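Side-chain contacts in haloacid dehalogenase-like hydrolase (Bacteroides thetaiotaomicron, PDB 2RBK), which probably acts as a magnesium-dependent phosphatase of the haloacid dehalogenase superfamily, and here holds a magnesium ion and a vanadium oxo species in its active site: residues A[19-24]-A[54-59]; A[70-75]-A[108-113]; A[94-99]-A[152-157]; A[190-195]-A[204-209]. All coordinates share one frame; numbering follows the deposited sequence. Where two conformers were deposited one is given.

Interaction 1 of 4, residues A[19-24]-A[54-59]; sequences HRIPSS and SELQDR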
# COMPACT_ATOMS: atom_id res chain seq x y z
N HIS A 19 13.77 -4.17 -8.60
CA HIS A 19 12.81 -3.18 -9.00
C HIS A 19 11.92 -3.64 -10.16
O HIS A 19 11.35 -2.84 -10.90
CB HIS A 19 13.43 -1.81 -9.30
CG HIS A 19 14.26 -1.42 -8.10
ND1 HIS A 19 13.72 -1.10 -6.87
CD2 HIS A 19 15.63 -1.35 -7.99
CE1 HIS A 19 14.75 -0.82 -6.05
NE2 HIS A 19 15.92 -0.96 -6.70
N ARG A 20 11.76 -4.96 -10.35
CA ARG A 20 10.97 -5.57 -11.35
C ARG A 20 10.02 -6.62 -10.77
O ARG A 20 10.27 -7.19 -9.71
CB ARG A 20 11.85 -6.24 -12.43
CG ARG A 20 12.89 -5.27 -13.02
CD ARG A 20 12.19 -4.15 -13.78
NE ARG A 20 11.28 -4.61 -14.86
CZ ARG A 20 11.62 -4.76 -16.12
NH1 ARG A 20 12.85 -4.49 -16.56
NH2 ARG A 20 10.68 -5.18 -16.95
N ILE A 21 9.01 -6.91 -11.53
CA ILE A 21 8.08 -8.00 -11.24
C ILE A 21 8.68 -9.34 -11.75
O ILE A 21 9.08 -9.41 -12.90
CB ILE A 21 6.72 -7.78 -11.88
CG1 ILE A 21 6.12 -6.44 -11.42
CG2 ILE A 21 5.79 -8.95 -11.60
CD1 ILE A 21 4.76 -6.11 -12.05
N PRO A 22 8.76 -10.37 -10.92
CA PRO A 22 9.27 -11.66 -11.40
C PRO A 22 8.43 -12.13 -12.59
O PRO A 22 7.20 -12.04 -12.63
CB PRO A 22 9.11 -12.58 -10.19
CG PRO A 22 9.21 -11.63 -9.02
CD PRO A 22 8.51 -10.37 -9.49
N SER A 23 9.12 -12.77 -13.51
CA SER A 23 8.44 -13.34 -14.67
C SER A 23 7.37 -14.34 -14.28
O SER A 23 6.31 -14.38 -14.89
CB SER A 23 9.50 -13.93 -15.58
OG SER A 23 10.18 -15.01 -15.06
N SER A 24 7.63 -15.14 -13.27
CA SER A 24 6.65 -16.14 -12.88
C SER A 24 5.41 -15.51 -12.23
O SER A 24 4.34 -16.14 -12.25
CB SER A 24 7.22 -17.22 -12.00
OG SER A 24 7.62 -16.66 -10.76
N SER A 54 3.35 -1.40 -15.07
CA SER A 54 2.97 -1.40 -16.48
C SER A 54 2.87 -2.78 -17.08
O SER A 54 2.04 -3.00 -17.93
CB SER A 54 3.89 -0.51 -17.31
OG SER A 54 5.20 -0.98 -17.31
N GLU A 55 3.69 -3.71 -16.65
CA GLU A 55 3.56 -5.04 -17.23
C GLU A 55 2.18 -5.67 -17.01
O GLU A 55 1.58 -6.32 -17.89
CB GLU A 55 4.66 -5.96 -16.71
CG GLU A 55 6.03 -5.46 -17.12
CD GLU A 55 7.10 -5.92 -16.18
OE1 GLU A 55 6.92 -5.78 -14.96
OE2 GLU A 55 8.14 -6.37 -16.62
N LEU A 56 1.66 -5.47 -15.84
CA LEU A 56 0.35 -6.01 -15.50
C LEU A 56 -0.77 -5.17 -16.15
O LEU A 56 -1.76 -5.72 -16.61
CB LEU A 56 0.13 -6.09 -13.99
CG LEU A 56 1.14 -6.94 -13.23
CD1 LEU A 56 0.86 -6.90 -11.75
CD2 LEU A 56 1.12 -8.38 -13.77
N GLN A 57 -0.58 -3.84 -16.10
CA GLN A 57 -1.54 -2.91 -16.63
C GLN A 57 -1.70 -3.03 -18.16
O GLN A 57 -2.82 -3.06 -18.66
CB GLN A 57 -1.20 -1.47 -16.27
CG GLN A 57 -1.32 -1.25 -14.75
CD GLN A 57 -0.69 0.06 -14.34
OE1 GLN A 57 0.33 0.43 -14.87
NE2 GLN A 57 -1.28 0.66 -13.30
N ASP A 58 -0.57 -3.17 -18.83
CA ASP A 58 -0.63 -3.28 -20.31
C ASP A 58 -1.23 -4.61 -20.70
O ASP A 58 -1.73 -4.74 -21.83
CB ASP A 58 0.77 -3.14 -20.87
CG ASP A 58 1.39 -1.77 -20.73
OD1 ASP A 58 0.68 -0.81 -20.38
OD2 ASP A 58 2.58 -1.62 -20.95
N ARG A 59 -1.19 -5.61 -19.84
CA ARG A 59 -1.80 -6.93 -20.05
C ARG A 59 -3.25 -6.93 -19.60
O ARG A 59 -3.93 -7.96 -19.72
CB ARG A 59 -0.99 -8.03 -19.35
CG ARG A 59 0.23 -8.42 -20.14
CD ARG A 59 1.19 -9.34 -19.37
NE ARG A 59 2.32 -9.71 -20.22
CZ ARG A 59 2.35 -10.70 -21.06
NH1 ARG A 59 1.31 -11.52 -21.23
NH2 ARG A 59 3.44 -10.90 -21.78
O HOH W 1 9.41 -8.28 -15.32
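The guanidinium of Arg20 meets the carboxylate of Glu55 at its edge, with Glu55 CD lying in the guanidinium plane. The two flat groups are turned 40° against each other, and the pairing is single: NH2 donates to OE2 at 2.8 Å with an N-H...O angle of 152°. The bond stays close to the guanidinium plane, but it reaches OE2 from above the carboxylate plane, 47° out of it. Arg20 bends at both chi2 and chi3, and this fold of the chain brings its end across that of Glu55 at about a right angle. A water also grips OE2, donating to it at 2.6 Å and to the backbone O of Ile21 at 2.7 Å, so that charge pairing and a water bridge share one oxygen. The other carboxylate oxygen, OE1, rests against aliphatic carbon, 3.6 Å from Ile21 CD1, as the two side chains slide past each other in opposite directions. Ile21 CD1 then reaches deeper and packs on Leu56 CG at 3.9 Å. The contact thus grades from a salt bridge at the surface to a buried apolar layer. Around it, Ile26 of helix 23-34 touches both Ile21 and Glu55, while Leu29 of the same helix meets Leu56, so that helix 54-58 is seated on helix 23-34 and on the loop leading into it.

Interaction 2 of 4, residues A[70-75]-A[108-113]; sequences GAYCFV and EEHNIS
A single side-chain hydrogen bond, from the hydroxyl of a buried tyrosine to a glutamate, carries this contact, in which the backbones stay well apart: the closest CA atoms, those of Tyr72 and Glu109, are 8.1 Å from each other. It links strand 72-75 of the mixed core sheet of the HAD-type fold, which Tyr72 starts, to the turn holding Glu109, between strands 104-107 and 112-115 of the small antiparallel sheet. That sheet is consistent with the cap module of these phosphatases. Ala71 and Tyr72 both face Thr67 in a classic beta bulge at the start of the strand. The tyrosine OH donates to Glu109 OE2 at 2.8 Å, using the anti lone pair of that oxygen, the one directed away from OE1. OE2 lies in the plane of the ring at its edge, close to CE1 as well as to the hydroxyl, whereas the carboxylate plane is turned 71° from the ring. Glu109 leaves its turn with CG anti to the backbone N (chi1 -174°) and runs extended to the tyrosine, which it crosses at about a right angle. The other oxygen, OE1, is in a salt bridge with Lys82 of strand 78-82, whose side chain also touches Tyr72. The carboxylate is therefore held through both oxygens, an arrangement that probably favours its charged form and limits its rotation. On the turn itself, the ring of His110 covers the glutamate chain: Glu109 CG sits over the centre of one imidazole face, 3.6 Å above its plane.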
# COMPACT_ATOMS: atom_id res chain seq x y z
N GLY A 70 -6.08 1.95 1.63
CA GLY A 70 -7.53 1.87 1.76
C GLY A 70 -8.26 3.16 1.74
O GLY A 70 -9.51 3.16 1.63
N ALA A 71 -7.55 4.29 1.82
CA ALA A 71 -8.19 5.61 1.83
C ALA A 71 -8.64 6.07 0.45
O ALA A 71 -9.34 7.09 0.33
CB ALA A 71 -7.27 6.66 2.44
N TYR A 72 -8.32 5.35 -0.63
CA TYR A 72 -8.75 5.75 -1.95
C TYR A 72 -8.87 4.49 -2.83
O TYR A 72 -7.84 3.92 -3.20
CB TYR A 72 -7.84 6.80 -2.56
CG TYR A 72 -8.39 7.46 -3.77
CD1 TYR A 72 -9.22 8.56 -3.62
CD2 TYR A 72 -8.05 7.02 -5.03
CE1 TYR A 72 -9.74 9.20 -4.70
CE2 TYR A 72 -8.57 7.67 -6.12
CZ TYR A 72 -9.41 8.76 -5.97
OH TYR A 72 -9.88 9.44 -7.09
N CYS A 73 -10.09 4.05 -3.11
CA CYS A 73 -10.33 2.80 -3.79
C CYS A 73 -11.14 3.02 -5.05
O CYS A 73 -12.12 3.79 -5.01
CB CYS A 73 -11.08 1.84 -2.87
SG CYS A 73 -10.24 1.44 -1.32
N PHE A 74 -10.77 2.34 -6.14
CA PHE A 74 -11.47 2.55 -7.40
C PHE A 74 -11.44 1.28 -8.25
O PHE A 74 -10.56 0.44 -8.12
CB PHE A 74 -10.93 3.76 -8.17
CG PHE A 74 -9.44 3.74 -8.41
CD1 PHE A 74 -8.91 3.22 -9.60
CD2 PHE A 74 -8.55 4.25 -7.47
CE1 PHE A 74 -7.52 3.23 -9.80
CE2 PHE A 74 -7.19 4.28 -7.69
CZ PHE A 74 -6.67 3.76 -8.88
N VAL A 75 -12.45 1.19 -9.12
CA VAL A 75 -12.64 0.06 -10.02
C VAL A 75 -12.86 0.69 -11.40
O VAL A 75 -13.86 1.37 -11.61
CB VAL A 75 -13.81 -0.80 -9.61
CG1 VAL A 75 -14.04 -1.94 -10.64
CG2 VAL A 75 -13.57 -1.35 -8.20
N GLU A 108 -3.23 14.56 -1.93
CA GLU A 108 -4.61 14.95 -2.20
C GLU A 108 -5.16 14.01 -3.26
O GLU A 108 -4.45 13.20 -3.83
CB GLU A 108 -4.66 16.38 -2.69
CG GLU A 108 -4.11 17.40 -1.69
CD GLU A 108 -3.88 18.72 -2.38
OE1 GLU A 108 -4.76 19.55 -2.56
OE2 GLU A 108 -2.73 18.91 -2.84
N GLU A 109 -6.47 14.12 -3.55
CA GLU A 109 -7.05 13.24 -4.55
C GLU A 109 -6.33 13.32 -5.90
O GLU A 109 -6.11 12.29 -6.52
CB GLU A 109 -8.53 13.59 -4.70
CG GLU A 109 -9.21 12.61 -5.62
CD GLU A 109 -10.70 12.67 -5.79
OE1 GLU A 109 -11.29 13.71 -5.46
OE2 GLU A 109 -11.30 11.65 -6.27
N HIS A 110 -6.04 14.56 -6.30
CA HIS A 110 -5.44 14.80 -7.62
C HIS A 110 -4.18 15.64 -7.58
O HIS A 110 -3.77 16.21 -8.62
CB HIS A 110 -6.46 15.49 -8.55
CG HIS A 110 -7.70 14.75 -8.77
ND1 HIS A 110 -7.73 13.49 -9.34
CD2 HIS A 110 -8.98 15.12 -8.48
CE1 HIS A 110 -9.02 13.09 -9.40
NE2 HIS A 110 -9.78 14.06 -8.88
N ASN A 111 -3.46 15.65 -6.47
CA ASN A 111 -2.13 16.28 -6.39
C ASN A 111 -1.34 15.56 -5.33
O ASN A 111 -1.91 14.94 -4.42
CB ASN A 111 -2.15 17.76 -6.08
CG ASN A 111 -2.70 18.59 -7.20
OD1 ASN A 111 -1.97 18.85 -8.16
ND2 ASN A 111 -3.91 19.01 -7.05
N ILE A 112 -0.04 15.66 -5.43
CA ILE A 112 0.90 15.10 -4.47
C ILE A 112 2.02 16.14 -4.27
O ILE A 112 2.48 16.71 -5.25
CB ILE A 112 1.42 13.71 -4.84
CG1 ILE A 112 2.23 13.09 -3.72
CG2 ILE A 112 2.17 13.70 -6.15
CD1 ILE A 112 2.63 11.59 -3.95
N SER A 113 2.41 16.33 -3.03
CA SER A 113 3.45 17.31 -2.69
C SER A 113 4.35 16.79 -1.61
O SER A 113 3.97 15.93 -0.82
CB SER A 113 2.75 18.58 -2.16
OG SER A 113 1.75 19.06 -2.96

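Interaction 3 of 4, residues A[94-99]-A[152-157]; sequences AAFCEK and PFITEE
A helix packed on a three-stranded antiparallel sheet forms this buried apolar contact, in which helix 87-100 touches the central strand 104-107 and meets the outer strand 149-152 where that strand ends. Cys97 and Pro152 make the tighter pair, with the sulfur SG 3.8 Å from CB of the proline ring. Their CA atoms, 7.2 Å apart, mark the nearest approach of the two backbones. The neighbouring helix residue, Phe96, reaches Ile154: the ring carbon CE2 lies 4.1 Å from CG2, and the methyl group comes to the edge of the ring, near its plane, instead of over a face. Phe96 extends from the helix with CG trans to the backbone nitrogen (chi1 176°). In Ile154 the chi1 of 55° sets CG1 between the backbone N and the carbonyl carbon, leaving the CG2 branch to make the touch. Between the two points, Phe153 is the centre of an inverse gamma turn and its ring leads away from the helix, toward Phe125 and Phe178. Cys104 of strand 104-107 is touched by both Cys97 and Pro152, while Phe96 continues onto Glu158, Glu161 and Val162 of helix 156-162. Thr155, the N-cap of that helix, caps Glu158 N through OG1. The arrangement is helix-on-sheet packing in a small alpha/beta module, consistent with the cap of HAD-family phosphatases.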
# COMPACT_ATOMS: atom_id res chain seq x y z
N ALA A 94 2.01 18.36 10.20
CA ALA A 94 2.85 19.35 9.52
C ALA A 94 3.68 20.14 10.54
O ALA A 94 4.88 20.35 10.29
CB ALA A 94 1.98 20.29 8.70
N ALA A 95 3.11 20.54 11.64
CA ALA A 95 3.84 21.30 12.64
C ALA A 95 4.94 20.44 13.23
O ALA A 95 6.05 20.92 13.48
CB ALA A 95 2.88 21.80 13.73
N PHE A 96 4.67 19.18 13.54
CA PHE A 96 5.62 18.27 14.15
C PHE A 96 6.80 18.08 13.23
O PHE A 96 7.93 18.20 13.62
CB PHE A 96 4.96 16.92 14.47
CG PHE A 96 5.91 15.89 15.03
CD1 PHE A 96 6.20 15.93 16.38
CD2 PHE A 96 6.51 14.94 14.24
CE1 PHE A 96 7.08 14.99 16.94
CE2 PHE A 96 7.38 14.00 14.80
CZ PHE A 96 7.66 14.06 16.14
N CYS A 97 6.49 17.76 11.97
CA CYS A 97 7.58 17.52 11.01
C CYS A 97 8.44 18.75 10.77
O CYS A 97 9.68 18.67 10.69
CB CYS A 97 7.10 16.98 9.68
SG CYS A 97 6.39 15.31 9.82
N GLU A 98 7.79 19.92 10.67
CA GLU A 98 8.57 21.14 10.46
C GLU A 98 9.46 21.42 11.66
O GLU A 98 10.64 21.78 11.50
CB GLU A 98 7.60 22.32 10.21
CG GLU A 98 8.33 23.61 9.87
CD GLU A 98 7.54 24.77 9.37
OE1 GLU A 98 6.31 24.89 9.33
OE2 GLU A 98 8.31 25.71 8.95
N LYS A 99 8.93 21.28 12.87
CA LYS A 99 9.72 21.50 14.08
C LYS A 99 10.89 20.54 14.22
O LYS A 99 12.01 20.88 14.64
CB LYS A 99 8.77 21.37 15.29
CG LYS A 99 9.42 21.39 16.68
CD LYS A 99 8.47 21.08 17.85
CE LYS A 99 8.18 19.56 17.91
NZ LYS A 99 6.75 19.21 18.16
N PRO A 152 5.00 10.97 6.60
CA PRO A 152 6.14 11.57 7.31
C PRO A 152 7.32 10.63 7.37
O PRO A 152 7.20 9.43 7.57
CB PRO A 152 5.57 11.81 8.75
CG PRO A 152 4.57 10.71 8.88
CD PRO A 152 3.91 10.60 7.54
N PHE A 153 8.54 11.22 7.21
CA PHE A 153 9.78 10.47 7.27
C PHE A 153 10.24 10.51 8.72
O PHE A 153 11.18 11.21 9.12
CB PHE A 153 10.81 11.06 6.29
CG PHE A 153 10.51 10.66 4.88
CD1 PHE A 153 9.39 11.23 4.26
CD2 PHE A 153 11.20 9.72 4.12
CE1 PHE A 153 9.06 10.89 2.98
CE2 PHE A 153 10.87 9.37 2.82
CZ PHE A 153 9.74 9.95 2.25
N ILE A 154 9.52 9.74 9.58
CA ILE A 154 9.76 9.69 11.05
C ILE A 154 10.13 8.30 11.46
O ILE A 154 9.64 7.33 10.89
CB ILE A 154 8.49 10.17 11.81
CG1 ILE A 154 7.21 9.41 11.44
CG2 ILE A 154 8.39 11.69 11.60
CD1 ILE A 154 6.03 9.81 12.29
N THR A 155 11.00 8.24 12.48
CA THR A 155 11.33 6.97 13.11
C THR A 155 10.16 6.48 13.96
O THR A 155 9.25 7.24 14.24
CB THR A 155 12.57 7.10 14.03
OG1 THR A 155 12.20 8.02 15.10
CG2 THR A 155 13.81 7.64 13.39
N GLU A 156 10.27 5.23 14.49
CA GLU A 156 9.26 4.70 15.45
C GLU A 156 9.24 5.56 16.70
O GLU A 156 8.16 5.82 17.25
CB GLU A 156 9.57 3.24 15.67
CG GLU A 156 9.37 2.36 14.43
CD GLU A 156 9.36 0.90 14.87
OE1 GLU A 156 8.49 0.52 15.67
OE2 GLU A 156 10.20 0.14 14.38
N GLU A 157 10.43 6.00 17.20
CA GLU A 157 10.48 6.87 18.38
C GLU A 157 9.72 8.17 18.09
O GLU A 157 8.92 8.64 18.88
CB GLU A 157 11.94 7.12 18.75
CG GLU A 157 12.31 8.18 19.73
CD GLU A 157 13.79 8.05 20.01
OE1 GLU A 157 14.21 7.68 21.10
OE2 GLU A 157 14.58 8.30 19.06

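Interaction 4 of 4, residues A[190-195]-A[204-209]; sequences KGIDEI and EETMSF
Ile192 points from helix 188-199 toward strand 206-210, and its two branches divide the strand between them. The CG2 methyl meets Thr206 CG2 at 4.3 Å, methyl against methyl, while CD1 at the end of the longer branch approaches Ser208 CB at 4.4 Å. The spread of the branches matches the strand: Thr206 and Ser208, two residues apart, both direct their CB atoms at the helix, whereas Met207 between them faces away, onto Leu5 and Phe258. A chi2 of -179° keeps the longer branch of Ile192 stretched out to reach the serine. The CA atoms of Ile192 and Thr206 are 8.4 Å apart, and Phe6 of the adjacent strand 4-7 touches both Ile192 and Thr206 and shares the layer. The hydroxyls of the strand residues are committed to other partners. Thr206 OG1 is hydrogen-bonded to Leu203 O and Ala223 N, and Ser208 OG to Met218 O, so the strand offers carbon to the isoleucine. Ser208 also lies beside Leu219 and Ala222, which bind a second magnesium in another crystal of this protein, a site not occupied here. On another side of the helix, Lys190 NZ reaches Glu194 OE2 in a 2.7 Å salt bridge one turn along, approaching on the anti side, 26° out of the carboxylate plane. The strand and the helix before it thus pack as in the Rossmann-like core of HAD enzymes. Because the hydroxyls bond to backbone atoms, the contact with Ile192 is van der Waals, and the Lys190-Glu194 pair takes no part in it.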
# COMPACT_ATOMS: atom_id res chain seq x y z
N LYS A 190 -9.97 -2.32 5.17
CA LYS A 190 -11.11 -1.51 4.68
C LYS A 190 -11.20 -1.59 3.19
O LYS A 190 -12.29 -1.70 2.60
CB LYS A 190 -10.93 -0.05 5.13
CG LYS A 190 -11.90 0.97 4.53
CD LYS A 190 -13.31 0.72 4.86
CE LYS A 190 -14.16 1.99 4.60
NZ LYS A 190 -15.63 1.76 4.82
N GLY A 191 -10.04 -1.51 2.50
CA GLY A 191 -10.03 -1.62 1.06
C GLY A 191 -10.63 -2.94 0.57
O GLY A 191 -11.42 -2.94 -0.37
N ILE A 192 -10.24 -4.05 1.22
CA ILE A 192 -10.83 -5.32 0.84
C ILE A 192 -12.32 -5.28 0.96
O ILE A 192 -13.06 -5.69 0.08
CB ILE A 192 -10.24 -6.49 1.69
CG1 ILE A 192 -8.80 -6.75 1.23
CG2 ILE A 192 -11.12 -7.72 1.57
CD1 ILE A 192 -8.08 -7.88 1.96
N ASP A 193 -12.82 -4.75 2.09
CA ASP A 193 -14.26 -4.71 2.32
C ASP A 193 -14.96 -3.92 1.23
O ASP A 193 -16.02 -4.31 0.77
CB ASP A 193 -14.55 -4.09 3.68
CG ASP A 193 -14.18 -4.96 4.85
OD1 ASP A 193 -13.99 -6.20 4.62
OD2 ASP A 193 -14.11 -4.39 5.96
N GLU A 194 -14.38 -2.80 0.82
CA GLU A 194 -15.01 -1.96 -0.22
C GLU A 194 -15.01 -2.65 -1.57
O GLU A 194 -16.00 -2.65 -2.28
CB GLU A 194 -14.32 -0.60 -0.26
CG GLU A 194 -14.55 0.21 1.02
CD GLU A 194 -15.99 0.58 1.24
OE1 GLU A 194 -16.72 0.75 0.23
OE2 GLU A 194 -16.41 0.70 2.42
N ILE A 195 -13.88 -3.27 -1.93
CA ILE A 195 -13.82 -3.96 -3.21
C ILE A 195 -14.82 -5.12 -3.25
O ILE A 195 -15.55 -5.27 -4.23
CB ILE A 195 -12.41 -4.46 -3.49
CG1 ILE A 195 -11.43 -3.28 -3.79
CG2 ILE A 195 -12.35 -5.55 -4.56
CD1 ILE A 195 -11.60 -2.66 -5.16
N GLU A 204 -15.05 -14.67 2.85
CA GLU A 204 -14.54 -16.03 2.91
C GLU A 204 -13.98 -16.49 1.58
O GLU A 204 -13.40 -17.60 1.50
CB GLU A 204 -15.70 -16.93 3.42
CG GLU A 204 -16.25 -16.69 4.81
CD GLU A 204 -16.75 -15.30 5.18
OE1 GLU A 204 -17.56 -14.85 4.31
OE2 GLU A 204 -16.16 -14.75 6.23
N GLU A 205 -14.08 -15.70 0.52
CA GLU A 205 -13.60 -15.98 -0.83
C GLU A 205 -12.40 -15.12 -1.21
O GLU A 205 -12.10 -14.94 -2.39
CB GLU A 205 -14.75 -15.78 -1.81
CG GLU A 205 -15.96 -16.65 -1.59
CD GLU A 205 -17.21 -16.25 -2.38
OE1 GLU A 205 -17.96 -17.18 -2.78
OE2 GLU A 205 -17.54 -15.02 -2.64
N THR A 206 -11.70 -14.54 -0.22
CA THR A 206 -10.59 -13.63 -0.47
C THR A 206 -9.24 -14.24 -0.11
O THR A 206 -9.14 -15.05 0.82
CB THR A 206 -10.77 -12.32 0.32
OG1 THR A 206 -10.78 -12.56 1.73
CG2 THR A 206 -12.05 -11.61 -0.10
N MET A 207 -8.20 -13.77 -0.78
CA MET A 207 -6.82 -14.13 -0.48
C MET A 207 -5.98 -12.87 -0.62
O MET A 207 -6.11 -12.14 -1.62
CB MET A 207 -6.33 -15.20 -1.45
CG MET A 207 -4.91 -15.71 -1.17
SD MET A 207 -4.41 -17.04 -2.28
CE MET A 207 -5.39 -18.38 -1.61
N SER A 208 -5.10 -12.62 0.34
CA SER A 208 -4.22 -11.45 0.30
C SER A 208 -2.76 -11.90 0.35
O SER A 208 -2.43 -12.99 0.85
CB SER A 208 -4.55 -10.51 1.45
OG SER A 208 -4.31 -11.15 2.68
N PHE A 209 -1.88 -11.04 -0.16
CA PHE A 209 -0.46 -11.26 -0.30
C PHE A 209 0.29 -10.03 0.15
O PHE A 209 0.00 -8.94 -0.37
CB PHE A 209 -0.08 -11.57 -1.74
CG PHE A 209 -0.78 -12.76 -2.38
CD1 PHE A 209 -2.09 -12.65 -2.82
CD2 PHE A 209 -0.13 -13.96 -2.56
CE1 PHE A 209 -2.72 -13.70 -3.44
CE2 PHE A 209 -0.77 -15.03 -3.16
CZ PHE A 209 -2.07 -14.91 -3.62

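Interactions 3 and 4 are buried apolar packing of a helix, in 4 on a strand of the large mixed sheet, in 3 on a strand end of the three-stranded antiparallel sheet and the loop after it, with centres about 31 Å apart on opposite sides of the chain's centre. Interactions 1 and 2 are only partly buried, and each relies on a glutamate, salt-bridged to an arginine in 1 and accepting a tyrosine hydroxyl in 2. Interaction 2 ties the core sheet to a turn of the sheet that 3 packs against. It also touches interaction 4 directly, where Val75 CG2 meets Ile195 CD1 at 3.9 Å. Interaction 1, by contrast, joins the loop before helix 23-34 to helix 54-58.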